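Local coordinates for protein imelysin (Bacteroides ovatus ATCC 8483, PDB 3OYV) that probably takes part in bacterial iron uptake as a metal-binding, imelysin-like protein of the outer membrane, at residues R122-N127 and K284-L289; E84-V89 and Y130-A135; N310-I315 and F344-F349; A274-R279 and L350-G355. All coordinates share one frame; numbering follows the deposited sequence.

Interaction 1: R122-N127 and K284-L289; sequences RDDYTN and KSEAFL
The flat amide of Asn127 is met by the aliphatic part of Lys284, the two side chains crossing at a slant: Lys284 CE lies 3.6 Å from Asn127 OD1, and Lys284 CG 4.0 Å from Asn127 CB. No flat group bridges the segments by stacking; the ring of Phe288 takes Ser285 O over the centre of a face, 3.4 Å above its plane. The same Ser285 O receives the backbone N of Phe288 at 3.0 Å, a tight local turn. Lysine suits its place by being two things at once. Its extended methylenes pack on Asn127, while NZ goes on to a salt bridge with Glu280; Asn127 in turn gives ND2 to Glu283. Here the helix 121-137 of the mainly helical imelysin fold meets the loop that follows helix 265-283, so distant parts of the chain come together near the middle of the molecule. Deeper in, two carboxylates come near each other, with Asp124 OD1 4.3 Å from Glu286 OE2 in one of the two conformers of Glu286. Asp124 reaches in with CG anti to the backbone N (chi1 174°), its OD2 hydrogen-bonded to Ser115, while Glu286 OE1 pairs with Lys93. An unidentified bound molecule lies close to both Asp124 OD1 and Glu286 OE2, which suggests that the acids line a pocket. On the helix itself, Thr126 OG1 and Thr126 N reach Arg122 O from opposite faces of its carbonyl plane, the hydroxyl donating at 2.7 Å to this carbonyl one turn earlier, and Gln176 NE2 also pairs with Thr126 OG1.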
loop_
_atom_site.group_PDB
_atom_site.type_symbol
_atom_site.label_atom_id
_atom_site.label_comp_id
_atom_site.label_asym_id
_atom_site.label_seq_id
_atom_site.Cartn_x
_atom_site.Cartn_y
_atom_site.Cartn_z
ATOM N N ARG A 122 2.142 -12.128 -2.265
ATOM C CA ARG A 122 2.051 -12.636 -0.898
ATOM C C ARG A 122 2.583 -11.621 0.115
ATOM O O ARG A 122 1.957 -11.343 1.115
ATOM C CB ARG A 122 2.808 -13.958 -0.745
ATOM C CG ARG A 122 2.090 -15.149 -1.363
ATOM C CD ARG A 122 2.999 -16.352 -1.585
ATOM N NE ARG A 122 3.604 -16.813 -0.328
ATOM C CZ ARG A 122 4.806 -16.482 0.126
ATOM N NH1 ARG A 122 5.633 -15.721 -0.569
ATOM N NH2 ARG A 122 5.209 -16.932 1.326
ATOM N N ASP A 123 3.782 -11.110 -0.153
ATOM C CA ASP A 123 4.422 -10.216 0.785
ATOM C C ASP A 123 3.687 -8.879 0.882
ATOM O O ASP A 123 3.550 -8.321 1.960
ATOM C CB ASP A 123 5.899 -10.039 0.422
ATOM C CG ASP A 123 6.756 -11.257 0.728
ATOM O OD1 ASP A 123 6.313 -12.123 1.508
ATOM O OD2 ASP A 123 7.885 -11.304 0.180
ATOM N N ASP A 124 3.197 -8.379 -0.258
ATOM C CA ASP A 124 2.383 -7.181 -0.321
ATOM C C ASP A 124 1.176 -7.330 0.607
ATOM O O ASP A 124 0.948 -6.524 1.514
ATOM C CB ASP A 124 1.995 -7.020 -1.796
ATOM C CG ASP A 124 1.011 -5.905 -2.084
ATOM O OD1 ASP A 124 0.525 -5.180 -1.199
ATOM O OD2 ASP A 124 0.711 -5.730 -3.303
ATOM N N TYR A 125 0.404 -8.389 0.388
ATOM C CA TYR A 125 -0.866 -8.526 1.099
ATOM C C TYR A 125 -0.622 -8.790 2.584
ATOM O O TYR A 125 -1.397 -8.339 3.432
ATOM C CB TYR A 125 -1.766 -9.613 0.498
ATOM C CG TYR A 125 -1.971 -9.578 -1.014
ATOM C CD1 TYR A 125 -1.701 -8.438 -1.789
ATOM C CD2 TYR A 125 -2.424 -10.721 -1.663
ATOM C CE1 TYR A 125 -1.834 -8.468 -3.173
ATOM C CE2 TYR A 125 -2.567 -10.750 -3.028
ATOM C CZ TYR A 125 -2.281 -9.625 -3.788
ATOM O OH TYR A 125 -2.397 -9.735 -5.170
ATOM N N THR A 126 0.455 -9.514 2.886
ATOM C CA THR A 126 0.856 -9.753 4.268
ATOM C C THR A 126 1.210 -8.428 4.952
ATOM O O THR A 126 0.784 -8.170 6.087
ATOM C CB THR A 126 2.025 -10.737 4.353
ATOM O OG1 THR A 126 1.668 -11.954 3.717
ATOM C CG2 THR A 126 2.415 -11.052 5.789
ATOM N N ASN A 127 1.966 -7.570 4.250
ATOM C CA ASN A 127 2.262 -6.229 4.785
ATOM C C ASN A 127 1.016 -5.417 5.034
ATOM O O ASN A 127 0.939 -4.671 6.004
ATOM C CB ASN A 127 3.208 -5.473 3.847
ATOM C CG ASN A 127 4.647 -5.915 3.977
ATOM O OD1 ASN A 127 5.042 -6.531 4.971
ATOM N ND2 ASN A 127 5.451 -5.616 2.955
ATOM N N LYS A 284 2.456 -1.202 4.346
ATOM C CA LYS A 284 2.164 -1.118 5.775
ATOM C C LYS A 284 1.374 0.121 6.174
ATOM O O LYS A 284 1.072 0.324 7.360
ATOM C CB LYS A 284 3.451 -1.223 6.572
ATOM C CG LYS A 284 4.087 -2.595 6.454
ATOM C CD LYS A 284 5.292 -2.679 7.331
ATOM C CE LYS A 284 5.814 -4.086 7.501
ATOM N NZ LYS A 284 7.007 -4.102 8.403
ATOM N N SER A 285 0.970 0.943 5.196
ATOM C CA SER A 285 0.089 2.074 5.438
ATOM C C SER A 285 -1.329 1.787 5.028
ATOM O O SER A 285 -2.173 2.642 5.242
ATOM C CB SER A 285 0.574 3.334 4.696
ATOM O OG SER A 285 0.185 3.369 3.337
ATOM N N GLU A 286 -1.628 0.628 4.447
ATOM C CA GLU A 286 -2.943 0.451 3.824
ATOM C C GLU A 286 -4.100 0.206 4.787
ATOM O O GLU A 286 -5.234 0.203 4.349
ATOM C CB GLU A 286 -2.909 -0.577 2.700
ATOM C CG GLU A 286 -2.007 -0.176 1.536
ATOM C CD GLU A 286 -2.018 -1.154 0.364
ATOM O OE1 GLU A 286 -3.072 -1.780 0.069
ATOM O OE2 GLU A 286 -0.971 -1.302 -0.265
ATOM N N ALA A 287 -3.832 0.061 6.093
ATOM C CA ALA A 287 -4.893 0.098 7.108
ATOM C C ALA A 287 -5.334 1.513 7.470
ATOM O O ALA A 287 -6.287 1.673 8.220
ATOM C CB ALA A 287 -4.493 -0.687 8.376
ATOM N N PHE A 288 -4.651 2.544 6.944
ATOM C CA PHE A 288 -5.024 3.921 7.184
ATOM C C PHE A 288 -5.169 4.694 5.882
ATOM O O PHE A 288 -4.590 5.776 5.711
ATOM C CB PHE A 288 -4.159 4.657 8.232
ATOM C CG PHE A 288 -2.682 4.355 8.215
ATOM C CD1 PHE A 288 -2.179 3.275 8.904
ATOM C CD2 PHE A 288 -1.780 5.250 7.659
ATOM C CE1 PHE A 288 -0.810 3.040 9.001
ATOM C CE2 PHE A 288 -0.425 5.043 7.735
ATOM C CZ PHE A 288 0.087 3.940 8.416
ATOM N N LEU A 289 -5.982 4.153 4.969
ATOM C CA LEU A 289 -6.318 4.848 3.722
ATOM C C LEU A 289 -7.473 5.824 3.965
ATOM O O LEU A 289 -8.600 5.644 3.477
ATOM C CB LEU A 289 -6.629 3.847 2.612
ATOM C CG LEU A 289 -5.475 2.954 2.141
ATOM C CD1 LEU A 289 -5.955 1.772 1.276
ATOM C CD2 LEU A 289 -4.414 3.780 1.381
#

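Interaction 2: E84-V89 and Y130-A135; sequences EIANEV and YSIRNA
Ile85 and Ile132 form the dense part of this contact. Their side chains meet at a slant, Ile85 CG2 resting 3.6 Å from Ile132 CG1 and 3.8 Å from Ile132 CD1. The far end of Ile132 also reaches Ala86, whose CB stands 3.9 Å from Ile132 CD1; the small alanine leaves room for that methyl. In Ile85 the chain CG1 is anti to the backbone N (chi1 -163°), which leaves the CG2 methyl to do the touching. No polar atom bridges the segments. The looser flanks are polar: Glu84 is exposed, Asn87 and Glu88 partly so, and none of them touches segment 130-135. On helix 121-137, partly exposed Arg133 instead grips its neighbour side-on, NE at 3.1 Å and NH2 at 2.9 Å from Asn134 OD1, the acceptor lying near the guanidinium plane. The OG of buried Ser131 is hydrogen-bonded to Lys284 O and accepts from Ala287 N, tying the helix to the loop after helix 265-283. Ile132 also touches Leu201 of helix 189-214, Ile168 of helix 158-177 and Cys82, so two isoleucines and a small alanine pack together here as in the apolar core of a helical bundle.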
loop_
_atom_site.group_PDB
_atom_site.type_symbol
_atom_site.label_atom_id
_atom_site.label_comp_id
_atom_site.label_asym_id
_atom_site.label_seq_id
_atom_site.Cartn_x
_atom_site.Cartn_y
_atom_site.Cartn_z
ATOM N N GLU A 84 -11.583 -2.348 6.502
ATOM C CA GLU A 84 -11.610 -2.157 5.049
ATOM C C GLU A 84 -10.461 -2.817 4.330
ATOM O O GLU A 84 -10.644 -3.445 3.302
ATOM C CB GLU A 84 -11.595 -0.692 4.698
ATOM C CG GLU A 84 -12.880 0.006 4.932
ATOM C CD GLU A 84 -12.909 1.379 4.300
ATOM O OE1 GLU A 84 -12.006 1.688 3.477
ATOM O OE2 GLU A 84 -13.821 2.161 4.633
ATOM N N ILE A 85 -9.242 -2.677 4.846
ATOM C CA ILE A 85 -8.121 -3.356 4.182
ATOM C C ILE A 85 -8.175 -4.878 4.305
ATOM O O ILE A 85 -7.809 -5.593 3.358
ATOM C CB ILE A 85 -6.726 -2.765 4.570
ATOM C CG1 ILE A 85 -5.673 -3.209 3.551
ATOM C CG2 ILE A 85 -6.289 -3.158 5.963
ATOM C CD1 ILE A 85 -5.910 -2.719 2.113
ATOM N N ALA A 86 -8.663 -5.396 5.434
ATOM C CA ALA A 86 -8.892 -6.825 5.553
ATOM C C ALA A 86 -9.894 -7.329 4.504
ATOM O O ALA A 86 -9.687 -8.375 3.876
ATOM C CB ALA A 86 -9.364 -7.180 6.977
ATOM N N ASN A 87 -10.935 -6.547 4.292
ATOM C CA ASN A 87 -11.926 -6.848 3.248
ATOM C C ASN A 87 -11.304 -6.809 1.867
ATOM O O ASN A 87 -11.499 -7.723 1.052
ATOM C CB ASN A 87 -13.091 -5.872 3.282
ATOM C CG ASN A 87 -13.947 -5.933 2.019
ATOM O OD1 ASN A 87 -14.954 -6.615 1.985
ATOM N ND2 ASN A 87 -13.516 -5.251 0.971
ATOM N N GLU A 88 -10.554 -5.752 1.592
ATOM C CA GLU A 88 -9.952 -5.598 0.260
ATOM C C GLU A 88 -8.955 -6.706 -0.057
ATOM O O GLU A 88 -8.965 -7.249 -1.171
ATOM C CB GLU A 88 -9.288 -4.228 0.130
ATOM C CG GLU A 88 -8.538 -4.019 -1.200
ATOM C CD GLU A 88 -9.443 -3.876 -2.390
ATOM O OE1 GLU A 88 -10.668 -3.691 -2.214
ATOM O OE2 GLU A 88 -8.906 -3.936 -3.522
ATOM N N VAL A 89 -8.112 -7.065 0.894
ATOM C CA VAL A 89 -7.152 -8.117 0.678
ATOM C C VAL A 89 -7.870 -9.428 0.401
ATOM O O VAL A 89 -7.554 -10.128 -0.562
ATOM C CB VAL A 89 -6.206 -8.269 1.857
ATOM C CG1 VAL A 89 -5.348 -9.479 1.697
ATOM C CG2 VAL A 89 -5.320 -6.982 1.979
ATOM N N TYR A 130 -0.089 -6.525 8.299
ATOM C CA TYR A 130 0.752 -5.910 9.318
ATOM C C TYR A 130 0.423 -4.452 9.557
ATOM O O TYR A 130 0.652 -3.968 10.650
ATOM C CB TYR A 130 2.233 -6.091 8.997
ATOM C CG TYR A 130 2.709 -7.512 9.148
ATOM C CD1 TYR A 130 2.217 -8.316 10.171
ATOM C CD2 TYR A 130 3.654 -8.053 8.287
ATOM C CE1 TYR A 130 2.644 -9.620 10.328
ATOM C CE2 TYR A 130 4.098 -9.370 8.444
ATOM C CZ TYR A 130 3.579 -10.126 9.466
ATOM O OH TYR A 130 4.008 -11.427 9.627
ATOM N N SER A 131 -0.151 -3.772 8.568
ATOM C CA SER A 131 -0.674 -2.424 8.798
ATOM C C SER A 131 -1.753 -2.416 9.889
ATOM O O SER A 131 -1.764 -1.547 10.786
ATOM C CB SER A 131 -1.204 -1.813 7.505
ATOM O OG SER A 131 -1.498 -0.428 7.669
ATOM N N ILE A 132 -2.621 -3.421 9.842
ATOM C CA ILE A 132 -3.642 -3.576 10.880
ATOM C C ILE A 132 -2.979 -3.860 12.248
ATOM O O ILE A 132 -3.354 -3.256 13.270
ATOM C CB ILE A 132 -4.620 -4.734 10.549
ATOM C CG1 ILE A 132 -5.341 -4.456 9.236
ATOM C CG2 ILE A 132 -5.593 -4.960 11.710
ATOM C CD1 ILE A 132 -6.190 -5.667 8.759
ATOM N N ARG A 133 -2.015 -4.771 12.264
ATOM C CA ARG A 133 -1.261 -5.027 13.476
ATOM C C ARG A 133 -0.698 -3.737 14.056
ATOM O O ARG A 133 -0.858 -3.462 15.241
ATOM C CB ARG A 133 -0.138 -6.003 13.198
ATOM C CG ARG A 133 0.629 -6.381 14.457
ATOM C CD ARG A 133 2.011 -6.861 14.122
ATOM N NE ARG A 133 2.801 -5.846 13.424
ATOM C CZ ARG A 133 4.015 -6.052 12.961
ATOM N NH1 ARG A 133 4.598 -7.249 13.126
ATOM N NH2 ARG A 133 4.666 -5.083 12.325
ATOM N N ASN A 134 -0.021 -2.957 13.220
ATOM C CA ASN A 134 0.571 -1.706 13.690
ATOM C C ASN A 134 -0.460 -0.769 14.277
ATOM O O ASN A 134 -0.241 -0.174 15.336
ATOM C CB ASN A 134 1.338 -1.026 12.569
ATOM C CG ASN A 134 2.573 -1.799 12.134
ATOM O OD1 ASN A 134 2.949 -2.820 12.746
ATOM N ND2 ASN A 134 3.222 -1.328 11.076
ATOM N N ALA A 135 -1.599 -0.631 13.615
ATOM C CA ALA A 135 -2.668 0.238 14.100
ATOM C C ALA A 135 -3.155 -0.225 15.466
ATOM O O ALA A 135 -3.373 0.601 16.348
ATOM C CB ALA A 135 -3.865 0.290 13.110
#

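Interaction 3: N310-I315 and F344-F349; sequences NAIVQI and FHTLEF
Phe349 points its ring at the opposing helix because CG stands anti to the backbone N (chi1 178°), while Ile312 answers with CG1 beside its own backbone N and CD1 extended beyond it. The two side chains slide past each other in opposite directions: Ile312 CG2 lies 3.7 Å from Phe349 CE1 and 3.9 Å from Phe349 CD1, and Ile312 CD1 sits over one face of the ring. That same CD1 also touches Thr346, at 3.9 Å from its CG2. Val313 comes across nearly at a right angle, with CG2 4.2 Å from Phe349 CZ. Thr346 suits the seam by showing a methyl to the isoleucine while its hydroxyl bonds to Arg342 O. Cutting Ile312 back to an alanine is likely to uncover a face of the Phe349 ring and open a gap beside Thr346. The axes of segments 310-315 and 344-349, on helices 309-316 and 343-351, come within 11.6 Å and cross at -58°. Helix 343-351 carries the GxHxxE motif by which imelysin-like proteins are recognised and which probably belongs to their metal site; its histidine is His345 and its glutamate Glu348. His345 ND1 donates to Glu348 OE1 at 2.8 Å in a nearly straight bond (173°), in the ring plane and on the syn side of the carboxylate, though tilted out of its plane. That bond fixes the imidazole's rotation and aims NE2 at an unidentified bound molecule, while Glu348 OE2 is held by Ser118. Phe349 is further met by Tyr117, edge-to-face.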
loop_
_atom_site.group_PDB
_atom_site.type_symbol
_atom_site.label_atom_id
_atom_site.label_comp_id
_atom_site.label_asym_id
_atom_site.label_seq_id
_atom_site.Cartn_x
_atom_site.Cartn_y
_atom_site.Cartn_z
ATOM N N ASN A 310 -1.441 -1.953 -22.234
ATOM C CA ASN A 310 -1.197 -1.652 -23.635
ATOM C C ASN A 310 -0.817 -0.171 -23.830
ATOM O O ASN A 310 0.038 0.128 -24.691
ATOM C CB ASN A 310 -2.371 -2.046 -24.517
ATOM C CG ASN A 310 -2.172 -1.614 -25.954
ATOM O OD1 ASN A 310 -2.778 -0.661 -26.402
ATOM N ND2 ASN A 310 -1.259 -2.269 -26.643
ATOM N N ALA A 311 -1.382 0.738 -23.036
ATOM C CA ALA A 311 -0.984 2.143 -23.084
ATOM C C ALA A 311 0.465 2.352 -22.669
ATOM O O ALA A 311 1.160 3.206 -23.245
ATOM C CB ALA A 311 -1.897 3.020 -22.245
ATOM N N ILE A 312 0.931 1.562 -21.696
ATOM C CA ILE A 312 2.354 1.642 -21.314
ATOM C C ILE A 312 3.244 1.204 -22.467
ATOM O O ILE A 312 4.237 1.855 -22.761
ATOM C CB ILE A 312 2.651 0.841 -20.028
ATOM C CG1 ILE A 312 1.838 1.381 -18.843
ATOM C CG2 ILE A 312 4.128 0.903 -19.691
ATOM C CD1 ILE A 312 1.784 0.433 -17.614
ATOM N N VAL A 313 2.903 0.099 -23.118
ATOM C CA VAL A 313 3.661 -0.364 -24.272
ATOM C C VAL A 313 3.677 0.693 -25.392
ATOM O O VAL A 313 4.729 0.943 -25.983
ATOM C CB VAL A 313 3.131 -1.727 -24.764
ATOM C CG1 VAL A 313 3.758 -2.136 -26.120
ATOM C CG2 VAL A 313 3.372 -2.808 -23.687
ATOM N N GLN A 314 2.540 1.342 -25.644
ATOM C CA GLN A 314 2.478 2.413 -26.656
ATOM C C GLN A 314 3.405 3.572 -26.276
ATOM O O GLN A 314 4.137 4.106 -27.124
ATOM C CB GLN A 314 1.045 2.908 -26.842
ATOM C CG GLN A 314 0.111 1.915 -27.517
ATOM C CD GLN A 314 -1.328 2.404 -27.570
ATOM O OE1 GLN A 314 -1.707 3.361 -26.885
ATOM N NE2 GLN A 314 -2.143 1.738 -28.381
ATOM N N ILE A 315 3.409 3.952 -25.004
ATOM C CA ILE A 315 4.362 4.967 -24.491
ATOM C C ILE A 315 5.817 4.555 -24.752
ATOM O O ILE A 315 6.646 5.350 -25.236
ATOM C CB ILE A 315 4.100 5.226 -22.976
ATOM C CG1 ILE A 315 2.834 6.083 -22.834
ATOM C CG2 ILE A 315 5.331 5.884 -22.299
ATOM C CD1 ILE A 315 2.179 6.054 -21.433
ATOM N N PHE A 344 3.114 2.934 -8.324
ATOM C CA PHE A 344 4.027 1.857 -8.005
ATOM C C PHE A 344 3.994 0.698 -9.011
ATOM O O PHE A 344 5.019 0.107 -9.316
ATOM C CB PHE A 344 3.737 1.303 -6.622
ATOM C CG PHE A 344 4.331 2.095 -5.475
ATOM C CD1 PHE A 344 5.706 2.122 -5.316
ATOM C CD2 PHE A 344 3.520 2.742 -4.537
ATOM C CE1 PHE A 344 6.258 2.754 -4.254
ATOM C CE2 PHE A 344 4.083 3.390 -3.449
ATOM C CZ PHE A 344 5.471 3.426 -3.329
ATOM N N HIS A 345 2.792 0.319 -9.468
ATOM C CA HIS A 345 2.704 -0.836 -10.318
ATOM C C HIS A 345 3.165 -0.578 -11.759
ATOM O O HIS A 345 3.583 -1.490 -12.438
ATOM C CB HIS A 345 1.331 -1.464 -10.244
ATOM C CG HIS A 345 1.026 -1.980 -8.880
ATOM N ND1 HIS A 345 1.753 -2.998 -8.291
ATOM C CD2 HIS A 345 0.085 -1.614 -7.989
ATOM C CE1 HIS A 345 1.263 -3.229 -7.083
ATOM N NE2 HIS A 345 0.266 -2.384 -6.869
ATOM N N THR A 346 3.093 0.661 -12.206
ATOM C CA THR A 346 3.694 1.025 -13.497
ATOM C C THR A 346 5.207 0.945 -13.407
ATOM O O THR A 346 5.848 0.395 -14.289
ATOM C CB THR A 346 3.219 2.408 -13.999
ATOM O OG1 THR A 346 1.819 2.334 -14.252
ATOM C CG2 THR A 346 3.933 2.743 -15.300
ATOM N N LEU A 347 5.786 1.470 -12.328
ATOM C CA LEU A 347 7.227 1.291 -12.158
ATOM C C LEU A 347 7.593 -0.166 -12.036
ATOM O O LEU A 347 8.592 -0.589 -12.583
ATOM C CB LEU A 347 7.695 2.090 -10.974
ATOM C CG LEU A 347 9.174 2.353 -10.880
ATOM C CD1 LEU A 347 9.796 2.828 -12.197
ATOM C CD2 LEU A 347 9.383 3.406 -9.734
ATOM N N GLU A 348 6.761 -0.917 -11.321
ATOM C CA GLU A 348 6.980 -2.355 -11.220
ATOM C C GLU A 348 7.049 -3.026 -12.610
ATOM O O GLU A 348 7.937 -3.843 -12.888
ATOM C CB GLU A 348 5.853 -2.986 -10.367
ATOM C CG GLU A 348 6.079 -4.429 -9.941
ATOM C CD GLU A 348 4.791 -5.084 -9.436
ATOM O OE1 GLU A 348 3.721 -4.467 -9.535
ATOM O OE2 GLU A 348 4.883 -6.247 -9.000
ATOM N N PHE A 349 6.086 -2.670 -13.464
ATOM C CA PHE A 349 6.047 -3.201 -14.849
ATOM C C PHE A 349 7.348 -2.908 -15.599
ATOM O O PHE A 349 7.842 -3.733 -16.355
ATOM C CB PHE A 349 4.863 -2.540 -15.556
ATOM C CG PHE A 349 4.674 -2.926 -17.008
ATOM C CD1 PHE A 349 5.395 -2.321 -18.010
ATOM C CD2 PHE A 349 3.667 -3.790 -17.376
ATOM C CE1 PHE A 349 5.186 -2.676 -19.327
ATOM C CE2 PHE A 349 3.445 -4.112 -18.705
ATOM C CZ PHE A 349 4.219 -3.571 -19.662
#

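Interaction 4: A274-R279 and L350-G355; sequences AWITAR and LLYKNG
The aromatic pair comes first: Tyr352 directs its edge toward the face of the Trp275 six-membered ring in an offset edge-to-face arrangement, with centroids 5.6 Å apart and planes at 70°. The closest carbons are Trp275 CE3 and Tyr352 CE2, 3.8 Å apart. Trp275 reaches over with CG anti to the backbone N (chi1 -174°), and its NE1 hydrogen-bonds to Phe344 O. Apolar packing adds to this, as Leu351 CD1 lies 4.1 Å from Trp275 CB, a leucine suiting the buried place beside that carbon. A polar atom also meets an apolar chain: Tyr352 OH rests 3.4 Å from Ile276 CG1, the side chains crossing nearly at a right angle. A serine here in place of Tyr352 is likely to leave the Trp275 face without its edge-on partner and open a gap beside Ile276. No hydrogen bond joins the segments. Within helix 265-283, Arg279 CG lies 3.4 Å above one face of the Trp275 ring. Where helix 343-351 ends, Tyr352 begins the short strand 352-353, and Asn354 and Gly355, both with positive phi, make the type I' turn of a two-residue beta hairpin.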
loop_
_atom_site.group_PDB
_atom_site.type_symbol
_atom_site.label_atom_id
_atom_site.label_comp_id
_atom_site.label_asym_id
_atom_site.label_seq_id
_atom_site.Cartn_x
_atom_site.Cartn_y
_atom_site.Cartn_z
ATOM N N ALA A 274 15.234 -1.081 -4.614
ATOM C CA ALA A 274 14.654 0.147 -4.147
ATOM C C ALA A 274 13.132 0.142 -4.207
ATOM O O ALA A 274 12.482 0.740 -3.340
ATOM C CB ALA A 274 15.240 1.360 -4.913
ATOM N N TRP A 275 12.576 -0.532 -5.209
ATOM C CA TRP A 275 11.114 -0.648 -5.333
ATOM C C TRP A 275 10.549 -1.442 -4.150
ATOM O O TRP A 275 9.601 -0.995 -3.496
ATOM C CB TRP A 275 10.752 -1.260 -6.699
ATOM C CG TRP A 275 9.277 -1.275 -6.963
ATOM C CD1 TRP A 275 8.545 -0.270 -7.514
ATOM C CD2 TRP A 275 8.327 -2.319 -6.624
ATOM N NE1 TRP A 275 7.214 -0.634 -7.590
ATOM C CE2 TRP A 275 7.060 -1.878 -7.032
ATOM C CE3 TRP A 275 8.449 -3.613 -6.100
ATOM C CZ2 TRP A 275 5.916 -2.666 -6.903
ATOM C CZ3 TRP A 275 7.304 -4.361 -5.934
ATOM C CH2 TRP A 275 6.072 -3.904 -6.343
ATOM N N ILE A 276 11.133 -2.604 -3.854
ATOM C CA ILE A 276 10.664 -3.380 -2.707
ATOM C C ILE A 276 10.771 -2.559 -1.423
ATOM O O ILE A 276 9.872 -2.574 -0.575
ATOM C CB ILE A 276 11.454 -4.655 -2.565
ATOM C CG1 ILE A 276 11.170 -5.580 -3.761
ATOM C CG2 ILE A 276 11.127 -5.360 -1.238
ATOM C CD1 ILE A 276 9.788 -6.282 -3.773
ATOM N N THR A 277 11.894 -1.883 -1.264
ATOM C CA THR A 277 12.160 -1.096 -0.050
ATOM C C THR A 277 11.094 -0.028 0.123
ATOM O O THR A 277 10.566 0.171 1.234
ATOM C CB THR A 277 13.581 -0.511 -0.096
ATOM O OG1 THR A 277 14.497 -1.608 -0.084
ATOM C CG2 THR A 277 13.844 0.468 1.053
ATOM N N ALA A 278 10.774 0.680 -0.956
ATOM C CA ALA A 278 9.771 1.748 -0.917
ATOM C C ALA A 278 8.343 1.177 -0.731
ATOM O O ALA A 278 7.504 1.785 -0.091
ATOM C CB ALA A 278 9.856 2.656 -2.185
ATOM N N ARG A 279 8.101 0.001 -1.289
ATOM C CA ARG A 279 6.796 -0.639 -1.159
ATOM C C ARG A 279 6.443 -0.980 0.272
ATOM O O ARG A 279 5.272 -0.989 0.616
ATOM C CB ARG A 279 6.726 -1.885 -2.023
ATOM C CG ARG A 279 6.499 -1.587 -3.510
ATOM C CD ARG A 279 5.131 -0.990 -3.777
ATOM N NE ARG A 279 4.054 -1.901 -3.421
ATOM C CZ ARG A 279 2.778 -1.707 -3.709
ATOM N NH1 ARG A 279 2.380 -0.589 -4.288
ATOM N NH2 ARG A 279 1.879 -2.634 -3.414
ATOM N N LEU A 350 7.864 -1.709 -15.381
ATOM C CA LEU A 350 9.071 -1.206 -16.045
ATOM C C LEU A 350 10.360 -1.804 -15.514
ATOM O O LEU A 350 11.383 -1.765 -16.204
ATOM C CB LEU A 350 9.088 0.331 -15.973
ATOM C CG LEU A 350 7.978 1.080 -16.745
ATOM C CD1 LEU A 350 7.951 2.578 -16.354
ATOM C CD2 LEU A 350 8.093 0.867 -18.277
ATOM N N LEU A 351 10.307 -2.385 -14.304
ATOM C CA LEU A 351 11.477 -2.921 -13.636
ATOM C C LEU A 351 11.577 -4.449 -13.617
ATOM O O LEU A 351 12.674 -4.985 -13.486
ATOM C CB LEU A 351 11.567 -2.400 -12.193
ATOM C CG LEU A 351 11.864 -0.921 -12.035
ATOM C CD1 LEU A 351 11.796 -0.541 -10.550
ATOM C CD2 LEU A 351 13.241 -0.572 -12.648
ATOM N N TYR A 352 10.427 -5.126 -13.669
ATOM C CA TYR A 352 10.331 -6.559 -13.488
ATOM C C TYR A 352 9.650 -7.258 -14.653
ATOM O O TYR A 352 8.785 -6.664 -15.315
ATOM C CB TYR A 352 9.486 -6.862 -12.267
ATOM C CG TYR A 352 10.080 -6.544 -10.923
ATOM C CD1 TYR A 352 10.821 -7.478 -10.234
ATOM C CD2 TYR A 352 9.812 -5.320 -10.300
ATOM C CE1 TYR A 352 11.293 -7.203 -8.954
ATOM C CE2 TYR A 352 10.305 -5.032 -9.048
ATOM C CZ TYR A 352 11.022 -5.985 -8.367
ATOM O OH TYR A 352 11.457 -5.675 -7.102
ATOM N N LYS A 353 10.012 -8.520 -14.839
ATOM C CA LYS A 353 9.241 -9.373 -15.705
ATOM C C LYS A 353 9.216 -10.776 -15.118
ATOM O O LYS A 353 10.263 -11.366 -14.842
ATOM C CB LYS A 353 9.846 -9.341 -17.094
ATOM C CG LYS A 353 9.019 -10.159 -18.091
ATOM C CD LYS A 353 9.534 -10.055 -19.485
ATOM C CE LYS A 353 8.583 -10.697 -20.465
ATOM N NZ LYS A 353 9.196 -10.760 -21.824
ATOM N N ASN A 354 8.012 -11.309 -14.917
ATOM C CA ASN A 354 7.843 -12.732 -14.522
ATOM C C ASN A 354 8.615 -13.088 -13.243
ATOM O O ASN A 354 9.253 -14.146 -13.113
ATOM C CB ASN A 354 8.223 -13.701 -15.680
ATOM C CG ASN A 354 7.375 -13.500 -16.944
ATOM O OD1 ASN A 354 6.226 -13.027 -16.897
ATOM N ND2 ASN A 354 7.962 -13.842 -18.099
ATOM N N GLY A 355 8.557 -12.169 -12.289
ATOM C CA GLY A 355 9.100 -12.357 -10.959
ATOM C C GLY A 355 10.563 -12.007 -10.761
ATOM O O GLY A 355 11.086 -12.168 -9.662
#

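From the N terminus, interaction 2 closes first, joining helix 71-102 to helix 121-137. Interaction 1 starts from that same helix and runs to the loop after helix 265-283, so its span crosses that of interaction 2, and the two touch through Ser131 and the loop. Interaction 4 opens before interaction 1 has closed and again crosses it, tying helix 265-283 to the end of helix 343-351 and the hairpin. Interaction 3 is nested inside the loop closed by interaction 4, joining helix 309-316 to helix 343-351, the latter being used by interactions 3 and 4 alike. A long, weak ion pair of Asp124 with Arg279 links interactions 1 and 4.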